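Local coordinates for protein sulfate transporter 4.1, chloroplastic (Arabidopsis thaliana, PDB 7LHV) that carries sulfate across the membrane together with protons, as a secondary active symporter of the SLC26/SulP family, and may take part in regulating sulfate assimilation, at residues T291-V294 with L295-I299; R393-V396 with N397-E401. All blocks are in the same frame, centred on the assembly; numbering follows the deposited sequence.

Contact 1 (T291-V294 with L295-I299); sequences TGIV and LGTTI
The peptide groups of T291, G292 and I293 meet those of L295, G296 and T297 end on rather than face to face, each carbonyl oxygen looking down the helix at the amide four residues later. For the last of these pairs T297 N lies 2.9 Å from I293 O. The same oxygen has a second, weak donor: T297 OG1, 3.2 Å from I293 O. That hydroxyl also lies 3.8 Å from I293 CG2, so one threonine oxygen meets both the polar and the apolar part of the residue a turn earlier. At the next carbonyl the side chain takes over from the backbone. T298 OG1 donates to V294 O at 2.7 Å, with a C=O...O angle of 170°, whereas T298 N makes no hydrogen bond to that oxygen and bonds weakly to L295 O. With chi1 at -61°, OG1 of T298 stands beside its own backbone N and opposite its carbonyl carbon, which turns it back toward the preceding turn. L295 adds a plainer contact, its CB 3.2 Å from G292 O. Outward, I293 packs on I429, L434 and I437, and T297 rests on Y428 to P430, while V294 and T298 lie on the surface. T291 OG1 bonds to A287 O. Threonines that return their hydroxyls to the carbonyl four residues back, spending their polarity on their own helix, are a familiar feature of membrane-spanning helices; here they belong to helix 284-300 of the sulfate permease region, a predicted transmembrane segment.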
ATOM      1  N   THR A 291       4.742 -43.243 -15.500  1.00 77.58           N
ATOM      2  CA  THR A 291       5.281 -44.067 -16.577  1.00 77.58           C
ATOM      3  C   THR A 291       6.775 -43.833 -16.749  1.00 77.58           C
ATOM      4  O   THR A 291       7.552 -44.786 -16.875  1.00 77.58           O
ATOM      5  CB  THR A 291       4.541 -43.775 -17.882  1.00 77.58           C
ATOM      6  OG1 THR A 291       3.157 -44.116 -17.732  1.00 77.58           O
ATOM      7  CG2 THR A 291       5.133 -44.581 -19.024  1.00 77.58           C
ATOM      8  N   GLY A 292       7.196 -42.568 -16.713  1.00 79.20           N
ATOM      9  CA  GLY A 292       8.612 -42.270 -16.847  1.00 79.20           C
ATOM     10  C   GLY A 292       9.449 -43.020 -15.830  1.00 79.20           C
ATOM     11  O   GLY A 292      10.441 -43.664 -16.181  1.00 79.20           O
ATOM     12  N   ILE A 293       9.024 -42.998 -14.564  1.00 77.49           N
ATOM     13  CA  ILE A 293       9.726 -43.782 -13.553  1.00 77.49           C
ATOM     14  C   ILE A 293       9.694 -45.256 -13.918  1.00 77.49           C
ATOM     15  O   ILE A 293      10.734 -45.928 -13.948  1.00 77.49           O
ATOM     16  CB  ILE A 293       9.131 -43.536 -12.157  1.00 77.49           C
ATOM     17  CG1 ILE A 293       9.350 -42.087 -11.733  1.00 77.49           C
ATOM     18  CG2 ILE A 293       9.706 -44.513 -11.154  1.00 77.49           C
ATOM     19  CD1 ILE A 293       8.608 -41.720 -10.495  1.00 77.49           C
ATOM     20  N   VAL A 294       8.508 -45.764 -14.262  1.00 80.82           N
ATOM     21  CA  VAL A 294       8.389 -47.156 -14.675  1.00 80.82           C
ATOM     22  C   VAL A 294       9.315 -47.427 -15.847  1.00 80.82           C
ATOM     23  O   VAL A 294       9.877 -48.523 -15.970  1.00 80.82           O
ATOM     24  CB  VAL A 294       6.919 -47.485 -15.008  1.00 80.82           C
ATOM     25  CG1 VAL A 294       6.818 -48.758 -15.836  1.00 80.82           C
ATOM     26  CG2 VAL A 294       6.112 -47.614 -13.728  1.00 80.82           C
ATOM     27  N   LEU A 295       9.526 -46.426 -16.699  1.00 85.46           N
ATOM     28  CA  LEU A 295      10.525 -46.561 -17.748  1.00 85.46           C
ATOM     29  C   LEU A 295      11.929 -46.528 -17.158  1.00 85.46           C
ATOM     30  O   LEU A 295      12.697 -47.488 -17.298  1.00 85.46           O
ATOM     31  CB  LEU A 295      10.343 -45.459 -18.791  1.00 85.46           C
ATOM     32  CG  LEU A 295      11.317 -45.491 -19.968  1.00 85.46           C
ATOM     33  CD1 LEU A 295      11.064 -46.717 -20.828  1.00 85.46           C
ATOM     34  CD2 LEU A 295      11.195 -44.221 -20.794  1.00 85.46           C
ATOM     35  N   GLY A 296      12.261 -45.450 -16.444  1.00 84.77           N
ATOM     36  CA  GLY A 296      13.649 -45.225 -16.069  1.00 84.77           C
ATOM     37  C   GLY A 296      14.214 -46.343 -15.219  1.00 84.77           C
ATOM     38  O   GLY A 296      15.280 -46.890 -15.517  1.00 84.77           O
ATOM     39  N   THR A 297      13.473 -46.734 -14.178  1.00 86.75           N
ATOM     40  CA  THR A 297      13.913 -47.815 -13.304  1.00 86.75           C
ATOM     41  C   THR A 297      14.242 -49.065 -14.104  1.00 86.75           C
ATOM     42  O   THR A 297      15.213 -49.769 -13.802  1.00 86.75           O
ATOM     43  CB  THR A 297      12.830 -48.120 -12.270  1.00 86.75           C
ATOM     44  OG1 THR A 297      12.576 -46.952 -11.482  1.00 86.75           O
ATOM     45  CG2 THR A 297      13.270 -49.251 -11.358  1.00 86.75           C
ATOM     46  N   THR A 298      13.460 -49.334 -15.153  1.00 89.69           N
ATOM     47  CA  THR A 298      13.701 -50.515 -15.973  1.00 89.69           C
ATOM     48  C   THR A 298      15.118 -50.505 -16.530  1.00 89.69           C
ATOM     49  O   THR A 298      15.856 -51.490 -16.396  1.00 89.69           O
ATOM     50  CB  THR A 298      12.671 -50.581 -17.099  1.00 89.69           C
ATOM     51  OG1 THR A 298      11.357 -50.685 -16.537  1.00 89.69           O
ATOM     52  CG2 THR A 298      12.927 -51.790 -17.981  1.00 89.69           C
ATOM     53  N   ILE A 299      15.536 -49.379 -17.117  1.00 91.87           N
ATOM     54  CA  ILE A 299      16.908 -49.288 -17.612  1.00 91.87           C
ATOM     55  C   ILE A 299      17.895 -49.352 -16.456  1.00 91.87           C
ATOM     56  O   ILE A 299      18.986 -49.919 -16.591  1.00 91.87           O
ATOM     57  CB  ILE A 299      17.107 -48.019 -18.469  1.00 91.87           C
ATOM     58  CG1 ILE A 299      16.222 -48.054 -19.720  1.00 91.87           C
ATOM     59  CG2 ILE A 299      18.564 -47.863 -18.865  1.00 91.87           C
ATOM     60  CD1 ILE A 299      14.842 -47.474 -19.552  1.00 91.87           C
TER

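Contact 2 (R393-V396 with N397-E401)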
ATOM      1  N   ARG A 393      -2.946 -30.913 -10.455  1.00 56.80           N
ATOM      2  CA  ARG A 393      -3.714 -31.999  -9.859  1.00 56.80           C
ATOM      3  C   ARG A 393      -5.182 -31.627  -9.704  1.00 56.80           C
ATOM      4  O   ARG A 393      -6.060 -32.474  -9.894  1.00 56.80           O
ATOM      5  CB  ARG A 393      -3.103 -32.388  -8.516  1.00 56.80           C
ATOM      6  CG  ARG A 393      -1.863 -33.252  -8.638  1.00 56.80           C
ATOM      7  CD  ARG A 393      -1.512 -33.884  -7.313  1.00 56.80           C
ATOM      8  NE  ARG A 393      -1.229 -32.868  -6.308  1.00 56.80           N
ATOM      9  CZ  ARG A 393      -0.045 -32.301  -6.132  1.00 56.80           C
ATOM     10  NH1 ARG A 393       1.001 -32.639  -6.868  1.00 56.80           N
ATOM     11  NH2 ARG A 393       0.093 -31.367  -5.197  1.00 56.80           N
ATOM     12  N   SER A 394      -5.473 -30.370  -9.359  1.00 59.10           N
ATOM     13  CA  SER A 394      -6.867 -29.947  -9.262  1.00 59.10           C
ATOM     14  C   SER A 394      -7.553 -30.015 -10.617  1.00 59.10           C
ATOM     15  O   SER A 394      -8.707 -30.439 -10.714  1.00 59.10           O
ATOM     16  CB  SER A 394      -6.961 -28.537  -8.691  1.00 59.10           C
ATOM     17  OG  SER A 394      -6.286 -28.452  -7.451  1.00 59.10           O
ATOM     18  N   ALA A 395      -6.856 -29.603 -11.677  1.00 63.67           N
ATOM     19  CA  ALA A 395      -7.415 -29.759 -13.015  1.00 63.67           C
ATOM     20  C   ALA A 395      -7.695 -31.224 -13.313  1.00 63.67           C
ATOM     21  O   ALA A 395      -8.836 -31.600 -13.605  1.00 63.67           O
ATOM     22  CB  ALA A 395      -6.464 -29.166 -14.053  1.00 63.67           C
ATOM     23  N   VAL A 396      -6.681 -32.080 -13.149  1.00 64.39           N
ATOM     24  CA  VAL A 396      -6.838 -33.501 -13.452  1.00 64.39           C
ATOM     25  C   VAL A 396      -8.009 -34.087 -12.672  1.00 64.39           C
ATOM     26  O   VAL A 396      -8.754 -34.933 -13.178  1.00 64.39           O
ATOM     27  CB  VAL A 396      -5.527 -34.253 -13.166  1.00 64.39           C
ATOM     28  CG1 VAL A 396      -5.760 -35.750 -13.139  1.00 64.39           C
ATOM     29  CG2 VAL A 396      -4.487 -33.896 -14.208  1.00 64.39           C
ATOM     30  N   ASN A 397      -8.198 -33.630 -11.436  1.00 66.28           N
ATOM     31  CA  ASN A 397      -9.396 -33.979 -10.684  1.00 66.28           C
ATOM     32  C   ASN A 397     -10.649 -33.445 -11.372  1.00 66.28           C
ATOM     33  O   ASN A 397     -11.699 -34.096 -11.359  1.00 66.28           O
ATOM     34  CB  ASN A 397      -9.286 -33.430  -9.263  1.00 66.28           C
ATOM     35  CG  ASN A 397      -9.972 -34.305  -8.246  1.00 66.28           C
ATOM     36  OD1 ASN A 397     -10.117 -35.508  -8.445  1.00 66.28           O
ATOM     37  ND2 ASN A 397     -10.391 -33.708  -7.139  1.00 66.28           N
ATOM     38  N   ASN A 398     -10.557 -32.251 -11.963  1.00 69.79           N
ATOM     39  CA  ASN A 398     -11.733 -31.622 -12.555  1.00 69.79           C
ATOM     40  C   ASN A 398     -12.233 -32.390 -13.775  1.00 69.79           C
ATOM     41  O   ASN A 398     -13.423 -32.708 -13.862  1.00 69.79           O
ATOM     42  CB  ASN A 398     -11.434 -30.169 -12.918  1.00 69.79           C
ATOM     43  CG  ASN A 398     -12.689 -29.359 -13.154  1.00 69.79           C
ATOM     44  OD1 ASN A 398     -13.567 -29.296 -12.296  1.00 69.79           O
ATOM     45  ND2 ASN A 398     -12.785 -28.741 -14.323  1.00 69.79           N
ATOM     46  N   GLU A 399     -11.352 -32.704 -14.732  1.00 74.03           N
ATOM     47  CA  GLU A 399     -11.889 -33.472 -15.857  1.00 74.03           C
ATOM     48  C   GLU A 399     -12.044 -34.953 -15.545  1.00 74.03           C
ATOM     49  O   GLU A 399     -12.567 -35.690 -16.388  1.00 74.03           O
ATOM     50  CB  GLU A 399     -11.086 -33.337 -17.165  1.00 74.03           C
ATOM     51  CG  GLU A 399      -9.700 -33.958 -17.223  1.00 74.03           C
ATOM     52  CD  GLU A 399      -8.629 -33.057 -16.686  1.00 74.03           C
ATOM     53  OE1 GLU A 399      -8.976 -32.082 -16.003  1.00 74.03           O
ATOM     54  OE2 GLU A 399      -7.438 -33.317 -16.959  1.00 74.03           O
ATOM     55  N   SER A 400     -11.614 -35.411 -14.373  1.00 74.50           N
ATOM     56  CA  SER A 400     -11.936 -36.763 -13.935  1.00 74.50           C
ATOM     57  C   SER A 400     -13.342 -36.870 -13.362  1.00 74.50           C
ATOM     58  O   SER A 400     -13.678 -37.900 -12.770  1.00 74.50           O
ATOM     59  CB  SER A 400     -10.915 -37.241 -12.900  1.00 74.50           C
ATOM     60  OG  SER A 400      -9.606 -37.220 -13.440  1.00 74.50           O
ATOM     61  N   GLU A 401     -14.155 -35.825 -13.529  1.00 79.82           N
ATOM     62  CA  GLU A 401     -15.548 -35.806 -13.081  1.00 79.82           C
ATOM     63  C   GLU A 401     -15.658 -36.004 -11.571  1.00 79.82           C
ATOM     64  O   GLU A 401     -16.591 -36.638 -11.078  1.00 79.82           O
ATOM     65  CB  GLU A 401     -16.381 -36.853 -13.825  1.00 79.82           C
ATOM     66  CG  GLU A 401     -16.524 -36.593 -15.315  1.00 79.82           C
ATOM     67  CD  GLU A 401     -17.329 -35.348 -15.617  1.00 79.82           C
ATOM     68  OE1 GLU A 401     -18.248 -35.025 -14.836  1.00 79.82           O
ATOM     69  OE2 GLU A 401     -17.042 -34.693 -16.641  1.00 79.82           O
TER
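S400 closes on V396, and E399 folds back over A395 and V396, in the last turn of helix 391-399, the short helix that follows strand 388-389 in the UraA-like fold of SLC26 transporters. V396 O receives both the S400 hydroxyl, in a bond whose very short length is doubtful at this resolution, and, weakly, S400 N at 3.1 Å. At the preceding residue, A395 O takes E399 N at 3.0 Å, while N398 N bonds to S394 O. The glutamate side chain completes this shell. With chi1 at 69°, CG of E399 sits between its own N and carbonyl carbon, and a bend at chi2 of -85° brings the carboxylate back beside the helix, OE2 lying 3.6 Å from V396 CA and 4.1 Å from V396 CG2. Shortening E399 to an alanine is likely to open a gap beside V396 and to leave R285, which V396 touches together with A286 on helix 284-300, without its long, weak ion-pair partner.

Farther out, S394 OG bonds back to S390 O and also to A148 N; this last bond, with those from N397 ND2 to Q146 O and between N398 OD1 and N359 ND2, fixes the helix against its surroundings. At its other end R393 bonds through NH2 to P151 O, and its side chain lies about 4 Å from a bound sulfate ion, consistent with a place beside the transport site. In the turn joining that arginine to the rest of the helix, N397 N lies 2.9 Å from R393 O, and N397 CB comes to 3.4 Å from R393 O.

From the N terminus the chain reaches contact 1 first, in the later part of helix 284-300, then passes through the long helix 330-358, helix 365-381 and strand 388-389 before contact 2. Each is local to its own helix, so neither closes a long loop; they follow in series, without nesting or crossing. Their centres lie 25 Å apart, their nearest atoms about 12 Å, and they do not touch. Helix 284-300 nevertheless relates them: its beginning lies against residues 393-401, while its later turns, in contact 1, face helices 255-277 and 431-443. A peripheral helix, predicted to span the membrane, is thus joined to the buried short helix near the bound sulfate, all inside the sulfate permease region.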